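Local coordinates for protein nucleoporin nup120 (Schizosaccharomyces pombe, PDB 4GQ2) that serves as a structural component of the nuclear pore complex, whose nucleoporins can also dock transiently associated nuclear transport factors, at residues R597-E602 / D621-P626; D614-F619 / L702-Q707. All coordinates share one frame; numbering follows the deposited sequence.

Contact 1. Residues R597-E602 / D621-P626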
loop_
_atom_site.group_PDB
_atom_site.type_symbol
_atom_site.label_atom_id
_atom_site.label_comp_id
_atom_site.label_asym_id
_atom_site.label_seq_id
_atom_site.Cartn_x
_atom_site.Cartn_y
_atom_site.Cartn_z
ATOM N N ARG A 597 -3.360 -11.920 -13.626
ATOM C CA ARG A 597 -2.632 -10.673 -13.423
ATOM C C ARG A 597 -1.116 -10.878 -13.454
ATOM O O ARG A 597 -0.376 -10.013 -13.922
ATOM C CB ARG A 597 -3.104 -9.981 -12.151
ATOM C CG ARG A 597 -4.566 -9.573 -12.255
ATOM C CD ARG A 597 -5.121 -8.972 -10.969
ATOM N NE ARG A 597 -6.471 -8.483 -11.227
ATOM C CZ ARG A 597 -7.440 -8.382 -10.325
ATOM N NH1 ARG A 597 -7.229 -8.727 -9.067
ATOM N NH2 ARG A 597 -8.632 -7.931 -10.690
ATOM N N TYR A 598 -0.670 -12.042 -12.994
ATOM C CA TYR A 598 0.728 -12.439 -13.113
ATOM C C TYR A 598 1.141 -12.633 -14.577
ATOM O O TYR A 598 2.224 -12.228 -14.965
ATOM C CB TYR A 598 0.991 -13.720 -12.305
ATOM C CG TYR A 598 2.375 -14.289 -12.524
ATOM C CD1 TYR A 598 2.644 -15.105 -13.623
ATOM C CD2 TYR A 598 3.425 -13.996 -11.640
ATOM C CE1 TYR A 598 3.914 -15.621 -13.840
ATOM C CE2 TYR A 598 4.698 -14.513 -11.848
ATOM C CZ TYR A 598 4.935 -15.324 -12.944
ATOM O OH TYR A 598 6.189 -15.842 -13.154
ATOM N N SER A 599 0.279 -13.260 -15.380
ATOM C CA SER A 599 0.496 -13.362 -16.825
ATOM C C SER A 599 0.502 -11.989 -17.513
ATOM O O SER A 599 1.321 -11.748 -18.405
ATOM C CB SER A 599 -0.579 -14.229 -17.476
ATOM O OG SER A 599 -0.512 -15.551 -17.011
ATOM N N LEU A 600 -0.411 -11.101 -17.111
ATOM C CA LEU A 600 -0.501 -9.769 -17.741
ATOM C C LEU A 600 0.704 -8.931 -17.365
ATOM O O LEU A 600 1.247 -8.202 -18.194
ATOM C CB LEU A 600 -1.807 -9.037 -17.377
ATOM C CG LEU A 600 -3.115 -9.634 -17.902
ATOM C CD1 LEU A 600 -4.329 -8.947 -17.290
ATOM C CD2 LEU A 600 -3.164 -9.552 -19.423
ATOM N N ARG A 601 1.125 -9.063 -16.111
ATOM C CA ARG A 601 2.345 -8.432 -15.615
ATOM C C ARG A 601 3.522 -8.868 -16.478
ATOM O O ARG A 601 4.300 -8.041 -16.950
ATOM C CB ARG A 601 2.573 -8.867 -14.171
ATOM C CG ARG A 601 3.323 -7.895 -13.283
ATOM C CD ARG A 601 3.389 -8.454 -11.871
ATOM N NE ARG A 601 2.051 -8.655 -11.311
ATOM C CZ ARG A 601 1.661 -9.733 -10.632
ATOM N NH1 ARG A 601 2.497 -10.739 -10.428
ATOM N NH2 ARG A 601 0.421 -9.814 -10.169
ATOM N N GLU A 602 3.619 -10.177 -16.703
ATOM C CA GLU A 602 4.683 -10.771 -17.499
ATOM C C GLU A 602 4.618 -10.218 -18.922
ATOM O O GLU A 602 5.634 -9.837 -19.510
ATOM C CB GLU A 602 4.511 -12.288 -17.495
ATOM C CG GLU A 602 5.780 -13.102 -17.632
ATOM C CD GLU A 602 5.550 -14.579 -17.343
ATOM O OE1 GLU A 602 6.330 -15.164 -16.555
ATOM O OE2 GLU A 602 4.586 -15.157 -17.892
ATOM N N ASP A 621 -5.863 -19.863 -24.051
ATOM C CA ASP A 621 -5.691 -21.288 -23.786
ATOM C C ASP A 621 -5.457 -21.599 -22.311
ATOM O O ASP A 621 -6.029 -22.549 -21.783
ATOM C CB ASP A 621 -4.544 -21.864 -24.617
ATOM C CG ASP A 621 -4.621 -23.375 -24.744
ATOM O OD1 ASP A 621 -5.374 -23.857 -25.618
ATOM O OD2 ASP A 621 -3.929 -24.078 -23.975
ATOM N N LYS A 622 -4.627 -20.805 -21.643
ATOM C CA LYS A 622 -4.303 -21.105 -20.253
ATOM C C LYS A 622 -5.302 -20.536 -19.244
ATOM O O LYS A 622 -5.592 -21.182 -18.235
ATOM C CB LYS A 622 -2.856 -20.717 -19.903
ATOM C CG LYS A 622 -2.463 -19.290 -20.248
ATOM C CD LYS A 622 -0.977 -19.042 -20.023
ATOM C CE LYS A 622 -0.616 -17.582 -20.279
ATOM N NZ LYS A 622 0.853 -17.337 -20.278
ATOM N N HIS A 623 -5.850 -19.355 -19.531
ATOM C CA HIS A 623 -6.650 -18.618 -18.533
ATOM C C HIS A 623 -8.121 -18.492 -18.780
ATOM O O HIS A 623 -8.902 -18.409 -17.830
ATOM C CB HIS A 623 -6.056 -17.237 -18.294
ATOM C CG HIS A 623 -4.666 -17.280 -17.713
ATOM N ND1 HIS A 623 -4.409 -17.768 -16.480
ATOM C CD2 HIS A 623 -3.444 -16.894 -18.246
ATOM C CE1 HIS A 623 -3.092 -17.689 -16.236
ATOM N NE2 HIS A 623 -2.499 -17.158 -17.319
ATOM N N ILE A 624 -8.527 -18.476 -20.042
ATOM C CA ILE A 624 -9.936 -18.308 -20.349
ATOM C C ILE A 624 -10.620 -19.645 -20.618
ATOM O O ILE A 624 -11.559 -20.019 -19.910
ATOM C CB ILE A 624 -10.144 -17.315 -21.509
ATOM C CG1 ILE A 624 -9.650 -15.934 -21.089
ATOM C CG2 ILE A 624 -11.608 -17.263 -21.921
ATOM C CD1 ILE A 624 -9.512 -14.966 -22.237
ATOM N N TYR A 625 -10.136 -20.361 -21.628
ATOM C CA TYR A 625 -10.734 -21.626 -22.046
ATOM C C TYR A 625 -11.113 -22.562 -20.881
ATOM O O TYR A 625 -12.256 -23.015 -20.816
ATOM C CB TYR A 625 -9.834 -22.325 -23.076
ATOM C CG TYR A 625 -10.376 -23.629 -23.608
ATOM C CD1 TYR A 625 -11.298 -23.648 -24.657
ATOM C CD2 TYR A 625 -9.957 -24.849 -23.075
ATOM C CE1 TYR A 625 -11.794 -24.844 -25.151
ATOM C CE2 TYR A 625 -10.447 -26.050 -23.562
ATOM C CZ TYR A 625 -11.364 -26.042 -24.600
ATOM O OH TYR A 625 -11.852 -27.231 -25.087
ATOM N N PRO A 626 -10.177 -22.844 -19.950
ATOM C CA PRO A 626 -10.541 -23.776 -18.869
ATOM C C PRO A 626 -11.559 -23.234 -17.868
ATOM O O PRO A 626 -12.095 -23.995 -17.064
ATOM C CB PRO A 626 -9.210 -24.044 -18.161
ATOM C CG PRO A 626 -8.345 -22.891 -18.511
ATOM C CD PRO A 626 -8.746 -22.484 -19.895
#

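Contact 2. Residues D614-F619 / L702-Q707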
loop_
_atom_site.group_PDB
_atom_site.type_symbol
_atom_site.label_atom_id
_atom_site.label_comp_id
_atom_site.label_asym_id
_atom_site.label_seq_id
_atom_site.Cartn_x
_atom_site.Cartn_y
_atom_site.Cartn_z
ATOM N N ASP A 614 -0.011 -14.716 -31.073
ATOM C CA ASP A 614 0.390 -15.929 -30.365
ATOM C C ASP A 614 0.130 -15.777 -28.866
ATOM O O ASP A 614 -0.314 -16.722 -28.208
ATOM C CB ASP A 614 1.869 -16.252 -30.609
ATOM C CG ASP A 614 2.130 -16.840 -31.986
ATOM O OD1 ASP A 614 1.212 -17.446 -32.580
ATOM O OD2 ASP A 614 3.271 -16.699 -32.474
ATOM N N THR A 615 0.409 -14.583 -28.339
ATOM C CA THR A 615 0.224 -14.291 -26.916
ATOM C C THR A 615 -1.251 -14.325 -26.516
ATOM O O THR A 615 -1.601 -14.915 -25.493
ATOM C CB THR A 615 0.865 -12.944 -26.491
ATOM O OG1 THR A 615 0.490 -11.909 -27.404
ATOM C CG2 THR A 615 2.382 -13.047 -26.459
ATOM N N LEU A 616 -2.109 -13.712 -27.330
ATOM C CA LEU A 616 -3.554 -13.777 -27.108
ATOM C C LEU A 616 -4.063 -15.215 -27.072
ATOM O O LEU A 616 -4.943 -15.545 -26.274
ATOM C CB LEU A 616 -4.312 -12.986 -28.178
ATOM C CG LEU A 616 -4.401 -11.468 -28.025
ATOM C CD1 LEU A 616 -4.883 -10.830 -29.319
ATOM C CD2 LEU A 616 -5.317 -11.071 -26.876
ATOM N N TRP A 617 -3.493 -16.062 -27.928
ATOM C CA TRP A 617 -3.909 -17.455 -28.054
ATOM C C TRP A 617 -3.454 -18.260 -26.884
ATOM O O TRP A 617 -4.217 -19.075 -26.339
ATOM C CB TRP A 617 -3.383 -18.059 -29.352
ATOM C CG TRP A 617 -3.954 -19.419 -29.661
ATOM C CD1 TRP A 617 -5.193 -19.712 -30.235
ATOM C CD2 TRP A 617 -3.325 -20.726 -29.428
ATOM N NE1 TRP A 617 -5.367 -21.068 -30.364
ATOM C CE2 TRP A 617 -4.288 -21.735 -29.901
ATOM C CE3 TRP A 617 -2.112 -21.149 -28.896
ATOM C CZ2 TRP A 617 -4.020 -23.096 -29.833
ATOM C CZ3 TRP A 617 -1.857 -22.527 -28.829
ATOM C CH2 TRP A 617 -2.788 -23.474 -29.290
ATOM N N VAL A 618 -2.203 -18.051 -26.479
ATOM C CA VAL A 618 -1.688 -18.731 -25.293
ATOM C C VAL A 618 -2.523 -18.291 -24.090
ATOM O O VAL A 618 -2.967 -19.127 -23.304
ATOM C CB VAL A 618 -0.173 -18.488 -25.079
ATOM C CG1 VAL A 618 0.259 -18.892 -23.679
ATOM C CG2 VAL A 618 0.641 -19.258 -26.112
ATOM N N PHE A 619 -2.774 -16.982 -23.998
ATOM C CA PHE A 619 -3.530 -16.403 -22.894
ATOM C C PHE A 619 -4.917 -17.017 -22.785
ATOM O O PHE A 619 -5.342 -17.413 -21.702
ATOM C CB PHE A 619 -3.644 -14.882 -23.044
ATOM C CG PHE A 619 -4.365 -14.216 -21.902
ATOM C CD1 PHE A 619 -5.759 -14.170 -21.866
ATOM C CD2 PHE A 619 -3.653 -13.655 -20.856
ATOM C CE1 PHE A 619 -6.426 -13.572 -20.806
ATOM C CE2 PHE A 619 -4.309 -13.055 -19.795
ATOM C CZ PHE A 619 -5.698 -13.008 -19.772
ATOM N N LEU A 702 -10.739 -13.981 -26.271
ATOM C CA LEU A 702 -11.716 -15.008 -26.638
ATOM C C LEU A 702 -11.993 -14.970 -28.146
ATOM O O LEU A 702 -11.909 -15.989 -28.826
ATOM C CB LEU A 702 -13.020 -14.811 -25.851
ATOM C CG LEU A 702 -14.064 -15.937 -25.888
ATOM C CD1 LEU A 702 -14.864 -15.947 -24.602
ATOM C CD2 LEU A 702 -15.001 -15.832 -27.087
ATOM N N ILE A 703 -12.317 -13.775 -28.634
ATOM C CA ILE A 703 -12.682 -13.512 -30.017
ATOM C C ILE A 703 -11.618 -13.986 -31.007
ATOM O O ILE A 703 -11.936 -14.684 -31.968
ATOM C CB ILE A 703 -12.933 -11.995 -30.213
ATOM C CG1 ILE A 703 -14.209 -11.561 -29.492
ATOM C CG2 ILE A 703 -12.988 -11.618 -31.692
ATOM C CD1 ILE A 703 -14.328 -10.057 -29.329
ATOM N N THR A 704 -10.362 -13.620 -30.761
ATOM C CA THR A 704 -9.277 -13.894 -31.705
ATOM C C THR A 704 -8.807 -15.348 -31.656
ATOM O O THR A 704 -7.893 -15.731 -32.381
ATOM C CB THR A 704 -8.072 -12.941 -31.518
ATOM O OG1 THR A 704 -7.500 -13.124 -30.209
ATOM C CG2 THR A 704 -8.502 -11.478 -31.705
ATOM N N SER A 705 -9.434 -16.152 -30.805
ATOM C CA SER A 705 -9.133 -17.580 -30.727
ATOM C C SER A 705 -10.273 -18.417 -31.308
ATOM O O SER A 705 -10.205 -19.647 -31.325
ATOM C CB SER A 705 -8.878 -17.987 -29.276
ATOM O OG SER A 705 -7.912 -17.140 -28.678
ATOM N N GLN A 706 -11.323 -17.745 -31.775
ATOM C CA GLN A 706 -12.484 -18.424 -32.345
ATOM C C GLN A 706 -12.328 -18.749 -33.821
ATOM O O GLN A 706 -11.898 -17.906 -34.611
ATOM C CB GLN A 706 -13.730 -17.568 -32.152
ATOM C CG GLN A 706 -14.740 -18.142 -31.180
ATOM C CD GLN A 706 -14.120 -18.788 -29.961
ATOM O OE1 GLN A 706 -13.491 -18.129 -29.137
ATOM N NE2 GLN A 706 -14.311 -20.090 -29.835
ATOM N N GLN A 707 -12.690 -19.976 -34.187
ATOM C CA GLN A 707 -12.766 -20.366 -35.595
ATOM C C GLN A 707 -14.133 -19.995 -36.170
ATOM O O GLN A 707 -14.912 -20.862 -36.566
ATOM C CB GLN A 707 -12.472 -21.860 -35.774
ATOM C CG GLN A 707 -11.109 -22.303 -35.256
ATOM C CD GLN A 707 -9.952 -21.542 -35.893
ATOM O OE1 GLN A 707 -9.660 -21.707 -37.079
ATOM N NE2 GLN A 707 -9.285 -20.709 -35.102
#

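Contact 1. Residues R597-E602 / D621-P626
Ser599 and His623 join two consecutive helices, 590-605 and 612-624, which run roughly antiparallel as a helical hairpin in the helical domain of Nup120. The hydroxyl meets the imidazole at its edge, near the ring plane. Ser599 OG and His623 NE2 are 2.6 Å apart and form a hydrogen bond in which either could be the donor. OG lies almost evenly between the two neighbouring ring carbons, 3.4 Å from His623 CE1 and 3.5 Å from His623 CD2. It therefore approaches NE2 nearly head-on. With CG opposite the carbonyl carbon (chi1 -63°) and the ring turned to chi2 -65°, NE2 points at the serine.

Ser599 OG is gripped a second time, by the backbone oxygen Glu595 O one turn earlier in its own helix. The buried hydroxyl thus has a polar partner on each helix. The His623 ring also meets Phe619, their planes at about 50°, and touches Glu595 and Ile596. With an alanine in place of His623, Ser599 OG is likely to lose its mate on the second helix, and a gap would probably open beside Phe619.

Lys622 runs along the more exposed margin. Its chain is extended beyond CG and passes the serine with CE 3.8 Å from Ser599 OG. The ammonium and the Glu602 carboxylate carry opposite charges and lie near each other, so a modest attraction is possible. The two charged atoms are not in contact: Lys622 NZ stays 4.9 Å from Glu602 OE2.

Contact 2. Residues D614-F619 / L702-Q707
Two first torsions bring Leu616 and Thr704 together. In Leu616, chi1 of -80° sets CG opposite the carbonyl carbon. In Thr704, chi1 of 63° places OG1 between the backbone N and the carbonyl carbon. The two side chains cross at about a right angle. Leu616 CD1 rests 3.6 Å from Thr704 OG1, and Leu616 CB is 3.8 Å from the same oxygen. Leu616 offers only carbon here, so this is van der Waals packing. Thr704 OG1 has its hydrogen bond with Leu700 O.

Beside it, Ser705 lies next to Trp617. Ser705 OG lies obliquely to the indole, 4.1 Å from Trp617 CD1. Its hydrogen bond is to Ser701 O, again a carbonyl four residues back. Both hydroxyls thus hold to the last turn of helix 672-703. The backbone approaches here too, with the CA atoms of Trp617 and Ser705 5.9 Å apart. Just next to the contact, Ser701 OG hydrogen-bonds to Leu616 O and ties the two helices together.

A type I beta turn from Ile703 to Gln706 leads the chain out of its helix. The turn that follows helix 672-703 thus packs against the side of helix 612-624 within the helical domain.

Overall arrangement
Both contacts use helix 612-624, and their centres are 11 Å apart. Contact 1 joins its later part to the preceding helix 590-605. Contact 2 joins an earlier part of it to the turn that follows helix 672-703, far along the sequence. The segments alternate along the chain. Phe619 links the two contacts: its CE2 is 3.7 Å from Leu600 CD2, and its CE1 is 3.7 Å from Ile624 CD1. Phe619 also packs on Phe698 and Ser701 of helix 672-703. On the contact 1 side, Tyr598 OH hydrogen-bonds to the chain of another protein, whereas no other chain of the assembly touches contact 2.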